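Local coordinates for protein galectin (Xenopus laevis, PDB 3WUC) that binds a galactose-containing glycan and, as a skin proto-type galectin, probably recognises lactose and other beta-galactosides, possibly also laminin, at residues H17-I28 against G87-D98. Numbering follows the deposited sequence.
Sequences HKGHRVEVRGRI and GSETMLIFDFED
K18 lies over the ring of F96, its CG 3.6 Å from the ring centroid and 7° off the normal, a CH-pi contact on the face. The chain runs extended past the ring to D98, where K18 NZ meets D98 OD1 at 2.8 Å in a salt bridge; E119 takes the same ammonium from elsewhere in the chain. Next door G19 N donates to F96 O at 2.9 Å, within a type II turn from H17 to H20. At the far end, R27 is bent at chi3 (-63°), which brings NH1 to G87 O at 2.9 Å, in the guanidinium plane, while E89 CG sits over one face toward its rim. R27 NH2 makes a salt bridge to E89 OE2 at 3.2 Å, and the other carboxylate oxygen a long one to R25. Between these ends, strands 20-28 and 89-96 pair antiparallel as neighbours in one sheet of the galectin beta-sandwich. In the V24-L92 hydrogen-bonded pair, V24 N to L92 O and L92 N to V24 O are both 2.9 Å. V22, V24, L92 and F94 face the sandwich interior, where V37, L39, L124 and L126 from the opposing sheet cover them, the galactose-binding site lying beyond. On the other face M91 SD rests against E23 CD (3.7 Å) and M91 CG against R25 CG. A second subunit packs here: its R25 and E23 form salt bridges with E23 and R25.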
loop_
_atom_site.group_PDB
_atom_site.type_symbol
_atom_site.label_atom_id
_atom_site.label_comp_id
_atom_site.label_asym_id
_atom_site.label_seq_id
_atom_site.Cartn_x
_atom_site.Cartn_y
_atom_site.Cartn_z
ATOM N N HIS B 17 -3.162 -5.815 -18.884
ATOM C CA HIS B 17 -3.964 -6.709 -19.685
ATOM C C HIS B 17 -5.350 -6.924 -19.120
ATOM O O HIS B 17 -5.585 -6.709 -17.945
ATOM C CB HIS B 17 -3.259 -8.049 -19.761
ATOM C CG HIS B 17 -1.974 -7.981 -20.533
ATOM N ND1 HIS B 17 -1.870 -8.498 -21.822
ATOM C CD2 HIS B 17 -0.785 -7.420 -20.249
ATOM C CE1 HIS B 17 -0.644 -8.283 -22.271
ATOM N NE2 HIS B 17 0.021 -7.597 -21.355
ATOM N N LYS B 18 -6.293 -7.411 -19.932
ATOM C CA LYS B 18 -7.618 -7.744 -19.381
ATOM C C LYS B 18 -7.502 -8.786 -18.234
ATOM O O LYS B 18 -6.632 -9.659 -18.255
ATOM C CB LYS B 18 -8.590 -8.148 -20.526
ATOM C CG LYS B 18 -8.980 -6.976 -21.386
ATOM C CD LYS B 18 -9.978 -7.372 -22.445
ATOM C CE LYS B 18 -10.324 -6.149 -23.265
ATOM N NZ LYS B 18 -10.924 -6.541 -24.576
ATOM N N GLY B 19 -8.401 -8.704 -17.269
ATOM C CA GLY B 19 -8.399 -9.593 -16.118
ATOM C C GLY B 19 -7.574 -9.009 -14.963
ATOM O O GLY B 19 -7.387 -9.644 -13.885
ATOM N N HIS B 20 -7.016 -7.814 -15.189
ATOM C CA HIS B 20 -6.252 -7.097 -14.208
ATOM C C HIS B 20 -6.806 -5.712 -13.961
ATOM O O HIS B 20 -7.695 -5.249 -14.718
ATOM C CB HIS B 20 -4.795 -7.012 -14.706
ATOM C CG HIS B 20 -4.200 -8.365 -14.852
ATOM N ND1 HIS B 20 -3.602 -9.044 -13.806
ATOM C CD2 HIS B 20 -4.259 -9.246 -15.881
ATOM C CE1 HIS B 20 -3.222 -10.243 -14.219
ATOM N NE2 HIS B 20 -3.593 -10.384 -15.477
ATOM N N ARG B 21 -6.358 -5.077 -12.889
ATOM C CA ARG B 21 -6.924 -3.784 -12.422
ATOM C C ARG B 21 -5.765 -2.852 -12.060
ATOM O O ARG B 21 -4.657 -3.313 -11.638
ATOM C CB ARG B 21 -7.918 -3.892 -11.293
ATOM C CG ARG B 21 -7.414 -4.528 -10.036
ATOM C CD ARG B 21 -8.463 -4.535 -8.916
ATOM N NE ARG B 21 -7.854 -5.005 -7.669
ATOM C CZ ARG B 21 -7.649 -6.300 -7.355
ATOM N NH1 ARG B 21 -8.015 -7.280 -8.181
ATOM N NH2 ARG B 21 -7.069 -6.620 -6.203
ATOM N N VAL B 22 -6.053 -1.585 -12.129
ATOM C CA VAL B 22 -5.164 -0.522 -11.725
ATOM C C VAL B 22 -5.853 0.326 -10.729
ATOM O O VAL B 22 -6.976 0.806 -10.931
ATOM C CB VAL B 22 -4.495 0.246 -12.893
ATOM C CG1 VAL B 22 -5.519 0.886 -13.827
ATOM C CG2 VAL B 22 -3.490 1.237 -12.401
ATOM N N GLU B 23 -5.120 0.614 -9.624
ATOM C CA GLU B 23 -5.569 1.453 -8.543
ATOM C C GLU B 23 -4.748 2.763 -8.531
ATOM O O GLU B 23 -3.537 2.696 -8.572
ATOM C CB GLU B 23 -5.337 0.741 -7.203
ATOM C CG GLU B 23 -5.644 1.618 -5.996
ATOM C CD GLU B 23 -5.287 0.940 -4.659
ATOM O OE1 GLU B 23 -5.747 -0.254 -4.485
ATOM O OE2 GLU B 23 -4.436 1.584 -3.906
ATOM N N VAL B 24 -5.404 3.910 -8.551
ATOM C CA VAL B 24 -4.821 5.257 -8.575
ATOM C C VAL B 24 -5.318 6.011 -7.362
ATOM O O VAL B 24 -6.530 6.202 -7.186
ATOM C CB VAL B 24 -5.244 6.020 -9.882
ATOM C CG1 VAL B 24 -4.671 7.414 -9.923
ATOM C CG2 VAL B 24 -4.903 5.212 -11.108
ATOM N N ARG B 25 -4.385 6.390 -6.519
ATOM C CA ARG B 25 -4.560 7.321 -5.427
ATOM C C ARG B 25 -3.840 8.618 -5.675
ATOM O O ARG B 25 -2.693 8.606 -6.121
ATOM C CB ARG B 25 -4.018 6.676 -4.143
ATOM C CG ARG B 25 -4.845 5.529 -3.718
ATOM C CD ARG B 25 -4.313 4.888 -2.403
ATOM N NE ARG B 25 -4.533 5.770 -1.264
ATOM C CZ ARG B 25 -4.319 5.439 0.015
ATOM N NH1 ARG B 25 -3.912 4.222 0.312
ATOM N NH2 ARG B 25 -4.554 6.325 0.964
ATOM N N GLY B 26 -4.521 9.692 -5.391
ATOM C CA GLY B 26 -3.929 11.002 -5.553
ATOM C C GLY B 26 -4.680 12.073 -4.861
ATOM O O GLY B 26 -5.763 11.831 -4.364
ATOM N N ARG B 27 -4.128 13.291 -4.855
ATOM C CA ARG B 27 -4.743 14.416 -4.169
ATOM C C ARG B 27 -5.304 15.388 -5.249
ATOM O O ARG B 27 -4.543 15.903 -6.076
ATOM C CB ARG B 27 -3.787 15.169 -3.239
ATOM C CG ARG B 27 -4.459 16.328 -2.542
ATOM C CD ARG B 27 -3.572 16.995 -1.460
ATOM N NE ARG B 27 -3.269 16.044 -0.365
ATOM C CZ ARG B 27 -4.020 15.783 0.719
ATOM N NH1 ARG B 27 -5.168 16.430 1.001
ATOM N NH2 ARG B 27 -3.594 14.855 1.573
ATOM N N ILE B 28 -6.595 15.633 -5.199
ATOM C CA ILE B 28 -7.259 16.460 -6.191
ATOM C C ILE B 28 -6.792 17.886 -5.977
ATOM O O ILE B 28 -6.722 18.337 -4.806
ATOM C CB ILE B 28 -8.768 16.385 -6.086
ATOM C CG1 ILE B 28 -9.249 14.969 -6.303
ATOM C CG2 ILE B 28 -9.397 17.344 -7.133
ATOM C CD1 ILE B 28 -10.622 14.740 -5.757
ATOM N N GLY B 87 -9.040 19.315 -3.300
ATOM C CA GLY B 87 -8.027 19.421 -2.287
ATOM C C GLY B 87 -7.844 18.197 -1.408
ATOM O O GLY B 87 -6.806 18.109 -0.717
ATOM N N SER B 88 -8.752 17.219 -1.553
ATOM C CA SER B 88 -8.652 15.987 -0.793
ATOM C C SER B 88 -8.061 14.812 -1.594
ATOM O O SER B 88 -8.004 14.806 -2.848
ATOM C CB SER B 88 -9.991 15.517 -0.286
ATOM O OG SER B 88 -10.539 16.458 0.647
ATOM N N GLU B 89 -7.627 13.815 -0.869
ATOM C CA GLU B 89 -7.262 12.549 -1.475
ATOM C C GLU B 89 -8.471 11.814 -2.021
ATOM O O GLU B 89 -9.631 11.983 -1.597
ATOM C CB GLU B 89 -6.470 11.647 -0.533
ATOM C CG GLU B 89 -5.321 12.269 0.241
ATOM C CD GLU B 89 -4.472 11.220 0.960
ATOM O OE1 GLU B 89 -4.730 9.960 0.851
ATOM O OE2 GLU B 89 -3.463 11.688 1.533
ATOM N N THR B 90 -8.235 10.993 -3.064
ATOM C CA THR B 90 -9.228 10.181 -3.630
ATOM C C THR B 90 -8.581 8.916 -4.176
ATOM O O THR B 90 -7.356 8.825 -4.249
ATOM C CB THR B 90 -10.079 10.870 -4.696
ATOM O OG1 THR B 90 -11.198 10.080 -5.024
ATOM C CG2 THR B 90 -9.272 11.024 -6.007
ATOM N N MET B 91 -9.358 7.934 -4.447
ATOM C CA MET B 91 -8.899 6.645 -5.010
ATOM C C MET B 91 -9.897 6.184 -6.062
ATOM O O MET B 91 -11.095 6.159 -5.823
ATOM C CB MET B 91 -8.746 5.557 -3.943
ATOM C CG MET B 91 -8.264 4.278 -4.501
ATOM S SD MET B 91 -7.837 3.114 -3.183
ATOM C CE MET B 91 -9.414 2.839 -2.476
ATOM N N LEU B 92 -9.399 5.824 -7.267
ATOM C CA LEU B 92 -10.194 5.235 -8.316
ATOM C C LEU B 92 -9.563 3.927 -8.741
ATOM O O LEU B 92 -8.327 3.875 -8.875
ATOM C CB LEU B 92 -10.292 6.216 -9.536
ATOM C CG LEU B 92 -11.082 7.533 -9.292
ATOM C CD1 LEU B 92 -10.842 8.523 -10.445
ATOM C CD2 LEU B 92 -12.544 7.179 -9.284
ATOM N N ILE B 93 -10.344 2.894 -8.914
ATOM C CA ILE B 93 -9.831 1.580 -9.316
ATOM C C ILE B 93 -10.514 1.234 -10.647
ATOM O O ILE B 93 -11.712 1.380 -10.806
ATOM C CB ILE B 93 -10.078 0.506 -8.249
ATOM C CG1 ILE B 93 -9.358 0.932 -7.003
ATOM C CG2 ILE B 93 -9.588 -0.795 -8.756
ATOM C CD1 ILE B 93 -9.710 0.012 -5.852
ATOM N N PHE B 94 -9.744 0.774 -11.624
ATOM C CA PHE B 94 -10.274 0.420 -12.956
ATOM C C PHE B 94 -10.020 -1.033 -13.224
ATOM O O PHE B 94 -8.861 -1.442 -13.270
ATOM C CB PHE B 94 -9.598 1.287 -14.029
ATOM C CG PHE B 94 -9.738 2.775 -13.823
ATOM C CD1 PHE B 94 -8.960 3.497 -12.997
ATOM C CD2 PHE B 94 -10.767 3.433 -14.508
ATOM C CE1 PHE B 94 -9.111 4.859 -12.772
ATOM C CE2 PHE B 94 -10.910 4.840 -14.325
ATOM C CZ PHE B 94 -10.121 5.495 -13.504
ATOM N N ASP B 95 -11.053 -1.816 -13.413
ATOM C CA ASP B 95 -10.961 -3.235 -13.754
ATOM C C ASP B 95 -11.006 -3.334 -15.277
ATOM O O ASP B 95 -11.975 -2.911 -15.869
ATOM C CB ASP B 95 -12.178 -4.031 -13.248
ATOM C CG ASP B 95 -12.291 -4.118 -11.812
ATOM O OD1 ASP B 95 -11.280 -3.800 -11.143
ATOM O OD2 ASP B 95 -13.448 -4.492 -11.351
ATOM N N PHE B 96 -9.950 -3.779 -15.918
ATOM C CA PHE B 96 -9.923 -3.878 -17.353
ATOM C C PHE B 96 -10.459 -5.220 -17.841
ATOM O O PHE B 96 -9.876 -6.280 -17.550
ATOM C CB PHE B 96 -8.507 -3.680 -17.772
ATOM C CG PHE B 96 -8.263 -3.672 -19.260
ATOM C CD1 PHE B 96 -9.205 -3.251 -20.142
ATOM C CD2 PHE B 96 -7.019 -4.034 -19.717
ATOM C CE1 PHE B 96 -8.942 -3.243 -21.552
ATOM C CE2 PHE B 96 -6.683 -4.006 -21.080
ATOM C CZ PHE B 96 -7.661 -3.599 -22.022
ATOM N N GLU B 97 -11.617 -5.161 -18.556
ATOM C CA GLU B 97 -12.260 -6.310 -19.173
ATOM C C GLU B 97 -12.876 -5.736 -20.440
ATOM O O GLU B 97 -12.813 -4.498 -20.693
ATOM C CB GLU B 97 -13.319 -6.934 -18.238
ATOM C CG GLU B 97 -12.771 -7.375 -16.895
ATOM C CD GLU B 97 -11.946 -8.635 -16.915
ATOM O OE1 GLU B 97 -11.770 -9.208 -17.995
ATOM O OE2 GLU B 97 -11.433 -9.054 -15.838
ATOM N N ASP B 98 -13.562 -6.597 -21.228
ATOM C CA ASP B 98 -14.338 -6.102 -22.331
ATOM C C ASP B 98 -15.241 -4.983 -21.963
ATOM O O ASP B 98 -15.490 -4.042 -22.753
ATOM C CB ASP B 98 -15.196 -7.273 -22.946
ATOM C CG ASP B 98 -14.299 -8.345 -23.644
ATOM O OD1 ASP B 98 -13.111 -8.090 -23.946
ATOM O OD2 ASP B 98 -14.807 -9.439 -23.955
HETATM O O HOH W 1 -10.238 -6.885 -14.195
HETATM O O HOH W 2 -6.228 8.149 -1.691
#